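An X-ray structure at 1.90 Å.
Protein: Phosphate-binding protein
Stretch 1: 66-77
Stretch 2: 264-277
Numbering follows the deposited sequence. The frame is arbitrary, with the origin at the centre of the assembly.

Stretch 1, residues 66-77: TTGAAMLLEQRG
Stretch 2, residues 264-277: RLQELSAGVQRVRD

How are the two backbones arranged? Stretch 1 contains a short helix, 67-75, with T66 at its N-cap position; stretch 2, 264-277, is helical throughout and belongs to a helix that begins earlier in the chain. The axes approach to 9.2 Å and cross at -75°. Register is set by three CA pairs: T67 CA to L265 CA at 7.3 Å, M71 CA to S269 CA at 5.3 Å and G68 CA to V272 CA at 6.7 Å. Bonds of the i+4 to i kind run through both helices, from A70 N to T66 O (3.0 Å) through R76 N to L72 O (3.2 Å) in the first, and from L268 N to R264 O (3.0 Å) through D277 N to Q273 O (2.7 Å) in the second. The first helix ends in a Schellman motif: G77 takes a positive phi (80/13), which favours glycine, and G77 N bonds to E74 O at 2.8 Å.

What fills the apolar part of the contact? M71 points toward the second helix with chi1 and chi2 both m and chi3 at 96°, laying its SD 3.7 Å from S269 CB and 4.1 Å from L265 CB; its CG lies 4.3 Å from L268 CG. At the start of the first helix, T67 CG2 meets L265 CD2 at 3.7 Å, while T67 OG1, 3.3 Å from L268 CD2, is hydrogen-bonded elsewhere in the structure. G68 has no side chain, and L268 CD2 approaches its N to 3.7 Å. L268 is t,p; L265 and L72 are both m,t. L72 starts sideways, but its CD2 reaches V272 CG1 at 3.5 Å and R276 CD at 3.4 Å, so it packs against the aliphatic part of the arginine as well as the valine, whose chi1 is t.

Which polar groups are satisfied across the interface? Q75 (m,t, chi3 8°) is a knob among S269, V272, Q273 and R276, and both ends of its amide are used. Q75 NE2 donates to S269 OG at 3.0 Å, nearly straight at 176°, with the serine at chi1 t; Q75 OE1 accepts from R276 NH1 at 2.9 Å and 166°. Q75 NE2 is also 2.8 Å from S269 O, but the angle is too poor for a bond; that carbonyl already accepts from Q273 N at 2.8 Å. A water extends the network, donating to E74 OE2 at 2.8 Å and hydrogen-bonding to S269 OG, also at 2.8 Å.

How do two arginines share the edge of the contact? R276 (m,t,p, chi4 -154°) points toward the first helix and presents the edge of its guanidinium to Q75 OE1, leaving a face free for R76. R76 (m,t,t, chi4 94°) lays its guanidinium flat on that group, centres 4.1 Å apart and planes at 29°. The charges are alike, with R76 NH2 3.6 Å from R276 NH2, yet face-on stacking leaves in-plane N-H groups free to bond outward, as R276 NH1 does.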

# COMPACT_ATOMS: atom_id res chain seq x y z
N THR A 66 -3.21 0.05 -1.47
CA THR A 66 -2.27 -0.70 -2.23
C THR A 66 -2.62 -2.16 -2.05
O THR A 66 -3.24 -2.51 -1.11
CB THR A 66 -0.86 -0.43 -1.75
OG1 THR A 66 -0.78 -0.91 -0.42
CG2 THR A 66 -0.54 1.12 -1.84
N THR A 67 -2.20 -3.01 -2.97
CA THR A 67 -2.69 -4.36 -3.01
C THR A 67 -2.34 -5.25 -1.82
O THR A 67 -3.13 -6.09 -1.48
CB THR A 67 -2.26 -5.01 -4.31
OG1 THR A 67 -0.87 -4.79 -4.51
CG2 THR A 67 -3.04 -4.41 -5.45
N GLY A 68 -1.17 -5.09 -1.22
CA GLY A 68 -0.83 -5.81 -0.02
C GLY A 68 -1.77 -5.52 1.15
O GLY A 68 -2.29 -6.43 1.78
N ALA A 69 -1.93 -4.24 1.50
CA ALA A 69 -2.89 -3.81 2.52
C ALA A 69 -4.24 -4.33 2.21
O ALA A 69 -5.02 -4.76 3.08
CB ALA A 69 -2.94 -2.28 2.60
N ALA A 70 -4.56 -4.28 0.93
CA ALA A 70 -5.87 -4.79 0.50
C ALA A 70 -6.04 -6.25 0.87
O ALA A 70 -7.10 -6.65 1.32
CB ALA A 70 -6.07 -4.60 -1.00
N MET A 71 -4.99 -7.03 0.65
CA MET A 71 -5.04 -8.43 0.95
C MET A 71 -5.09 -8.67 2.45
O MET A 71 -5.75 -9.61 2.86
CB MET A 71 -3.92 -9.21 0.24
CG MET A 71 -4.04 -9.15 -1.28
SD MET A 71 -5.57 -9.83 -1.89
CE MET A 71 -6.66 -8.38 -2.11
N LEU A 72 -4.44 -7.80 3.26
CA LEU A 72 -4.62 -7.91 4.71
C LEU A 72 -6.11 -7.81 5.04
O LEU A 72 -6.64 -8.58 5.87
CB LEU A 72 -3.89 -6.80 5.47
CG LEU A 72 -2.39 -6.87 5.37
CD1 LEU A 72 -1.78 -5.64 6.01
CD2 LEU A 72 -1.88 -8.09 6.06
N LEU A 73 -6.79 -6.87 4.39
CA LEU A 73 -8.20 -6.69 4.66
C LEU A 73 -9.01 -7.89 4.18
O LEU A 73 -9.85 -8.41 4.92
CB LEU A 73 -8.73 -5.42 4.05
CG LEU A 73 -8.04 -4.12 4.43
CD1 LEU A 73 -8.55 -2.97 3.56
CD2 LEU A 73 -8.22 -3.83 5.91
N GLU A 74 -8.76 -8.35 2.95
CA GLU A 74 -9.48 -9.54 2.44
C GLU A 74 -9.24 -10.76 3.32
O GLU A 74 -10.16 -11.51 3.59
CB GLU A 74 -9.10 -9.86 0.99
CG GLU A 74 -10.04 -10.85 0.34
CD GLU A 74 -9.72 -11.12 -1.11
OE1 GLU A 74 -10.62 -11.13 -1.96
OE2 GLU A 74 -8.57 -11.40 -1.36
N GLN A 75 -8.01 -10.95 3.78
CA GLN A 75 -7.69 -12.13 4.61
C GLN A 75 -8.42 -12.19 5.92
O GLN A 75 -8.81 -13.24 6.36
CB GLN A 75 -6.21 -12.21 4.92
CG GLN A 75 -5.41 -12.61 3.73
CD GLN A 75 -3.92 -12.37 3.95
OE1 GLN A 75 -3.47 -12.03 5.07
NE2 GLN A 75 -3.14 -12.62 2.90
N ARG A 76 -8.57 -11.03 6.53
CA ARG A 76 -9.39 -10.91 7.71
C ARG A 76 -10.89 -11.00 7.38
O ARG A 76 -11.68 -10.90 8.28
CB ARG A 76 -9.06 -9.63 8.47
CG ARG A 76 -7.64 -9.62 8.99
CD ARG A 76 -7.37 -8.30 9.65
NE ARG A 76 -6.17 -8.38 10.46
CZ ARG A 76 -4.95 -8.05 10.09
NH1 ARG A 76 -4.69 -7.58 8.86
NH2 ARG A 76 -3.96 -8.16 10.96
N GLY A 77 -11.29 -11.22 6.13
CA GLY A 77 -12.71 -11.45 5.83
C GLY A 77 -13.60 -10.22 5.76
O GLY A 77 -14.83 -10.33 5.72
N ARG A 264 -3.13 -12.68 -9.75
CA ARG A 264 -2.03 -11.91 -9.17
C ARG A 264 -2.35 -11.50 -7.76
O ARG A 264 -1.46 -11.51 -6.91
CB ARG A 264 -1.65 -10.72 -10.02
CG ARG A 264 -1.09 -11.16 -11.38
CD ARG A 264 -0.76 -9.96 -12.22
NE ARG A 264 0.51 -9.37 -11.83
CZ ARG A 264 0.89 -8.15 -12.16
NH1 ARG A 264 0.09 -7.37 -12.85
NH2 ARG A 264 2.07 -7.69 -11.74
N LEU A 265 -3.60 -11.13 -7.48
CA LEU A 265 -3.98 -10.83 -6.10
C LEU A 265 -3.96 -12.05 -5.23
O LEU A 265 -3.56 -11.99 -4.07
CB LEU A 265 -5.36 -10.17 -6.02
CG LEU A 265 -5.37 -8.75 -6.56
CD1 LEU A 265 -6.84 -8.24 -6.47
CD2 LEU A 265 -4.45 -7.82 -5.79
N GLN A 266 -4.37 -13.19 -5.79
CA GLN A 266 -4.31 -14.44 -5.04
C GLN A 266 -2.83 -14.81 -4.67
O GLN A 266 -2.54 -15.20 -3.53
CB GLN A 266 -5.05 -15.53 -5.84
CG GLN A 266 -5.33 -16.80 -5.07
CD GLN A 266 -4.05 -17.55 -4.79
OE1 GLN A 266 -3.30 -17.86 -5.71
NE2 GLN A 266 -3.76 -17.81 -3.51
N GLU A 267 -1.90 -14.63 -5.61
CA GLU A 267 -0.47 -14.94 -5.31
C GLU A 267 0.07 -13.98 -4.26
O GLU A 267 0.79 -14.37 -3.35
CB GLU A 267 0.36 -14.84 -6.54
CG GLU A 267 0.08 -15.99 -7.46
CD GLU A 267 0.69 -15.82 -8.84
OE1 GLU A 267 1.38 -14.81 -9.09
OE2 GLU A 267 0.47 -16.73 -9.69
N LEU A 268 -0.29 -12.71 -4.41
CA LEU A 268 0.12 -11.71 -3.44
C LEU A 268 -0.49 -12.01 -2.11
O LEU A 268 0.21 -12.02 -1.08
CB LEU A 268 -0.26 -10.32 -3.92
CG LEU A 268 -0.10 -9.19 -2.89
CD1 LEU A 268 1.32 -9.09 -2.39
CD2 LEU A 268 -0.52 -7.90 -3.55
N SER A 269 -1.79 -12.29 -2.08
CA SER A 269 -2.41 -12.70 -0.85
C SER A 269 -1.69 -13.89 -0.16
O SER A 269 -1.41 -13.85 1.04
CB SER A 269 -3.85 -13.02 -1.05
OG SER A 269 -4.35 -13.29 0.21
N ALA A 270 -1.34 -14.92 -0.91
CA ALA A 270 -0.58 -16.06 -0.33
C ALA A 270 0.72 -15.54 0.29
O ALA A 270 1.09 -15.91 1.38
CB ALA A 270 -0.28 -17.09 -1.38
N GLY A 271 1.38 -14.64 -0.39
CA GLY A 271 2.63 -14.10 0.09
C GLY A 271 2.49 -13.29 1.34
O GLY A 271 3.29 -13.39 2.25
N VAL A 272 1.46 -12.45 1.37
CA VAL A 272 1.11 -11.69 2.57
C VAL A 272 0.78 -12.62 3.70
O VAL A 272 1.21 -12.37 4.81
CB VAL A 272 -0.09 -10.73 2.29
CG1 VAL A 272 -0.70 -10.17 3.57
CG2 VAL A 272 0.38 -9.61 1.36
N GLN A 273 0.00 -13.70 3.42
CA GLN A 273 -0.38 -14.61 4.50
C GLN A 273 0.88 -15.24 5.06
O GLN A 273 1.00 -15.44 6.24
CB GLN A 273 -1.33 -15.74 4.01
CG GLN A 273 -1.82 -16.67 5.10
CD GLN A 273 -2.63 -15.90 6.13
OE1 GLN A 273 -2.21 -15.68 7.29
NE2 GLN A 273 -3.75 -15.42 5.69
N ARG A 274 1.79 -15.57 4.19
CA ARG A 274 3.05 -16.18 4.63
C ARG A 274 3.83 -15.25 5.51
O ARG A 274 4.41 -15.67 6.53
CB ARG A 274 3.86 -16.57 3.42
CG ARG A 274 5.15 -17.26 3.75
CD ARG A 274 5.93 -17.49 2.47
NE ARG A 274 7.16 -18.21 2.72
CZ ARG A 274 8.03 -18.59 1.79
NH1 ARG A 274 7.86 -18.32 0.49
NH2 ARG A 274 9.08 -19.25 2.17
N VAL A 275 3.89 -13.98 5.12
CA VAL A 275 4.54 -12.97 5.96
C VAL A 275 3.86 -12.92 7.34
O VAL A 275 4.50 -12.91 8.41
CB VAL A 275 4.54 -11.58 5.29
CG1 VAL A 275 5.01 -10.51 6.30
CG2 VAL A 275 5.45 -11.57 4.08
N ARG A 276 2.54 -12.90 7.29
CA ARG A 276 1.77 -12.83 8.51
C ARG A 276 1.97 -14.06 9.39
O ARG A 276 2.07 -13.96 10.61
CB ARG A 276 0.35 -12.67 8.18
CG ARG A 276 0.02 -11.26 7.73
CD ARG A 276 -1.45 -11.20 7.48
NE ARG A 276 -2.16 -11.23 8.77
CZ ARG A 276 -3.40 -11.68 8.93
NH1 ARG A 276 -4.13 -12.09 7.90
NH2 ARG A 276 -3.92 -11.67 10.16
N ASP A 277 2.02 -15.22 8.76
CA ASP A 277 2.20 -16.48 9.47
C ASP A 277 3.61 -16.55 10.09
O ASP A 277 3.76 -17.07 11.18
CB ASP A 277 1.86 -17.64 8.54
CG ASP A 277 0.38 -17.76 8.30
OD1 ASP A 277 -0.40 -17.13 9.06
OD2 ASP A 277 -0.02 -18.49 7.38
O HOH W 1 -7.06 -12.66 0.60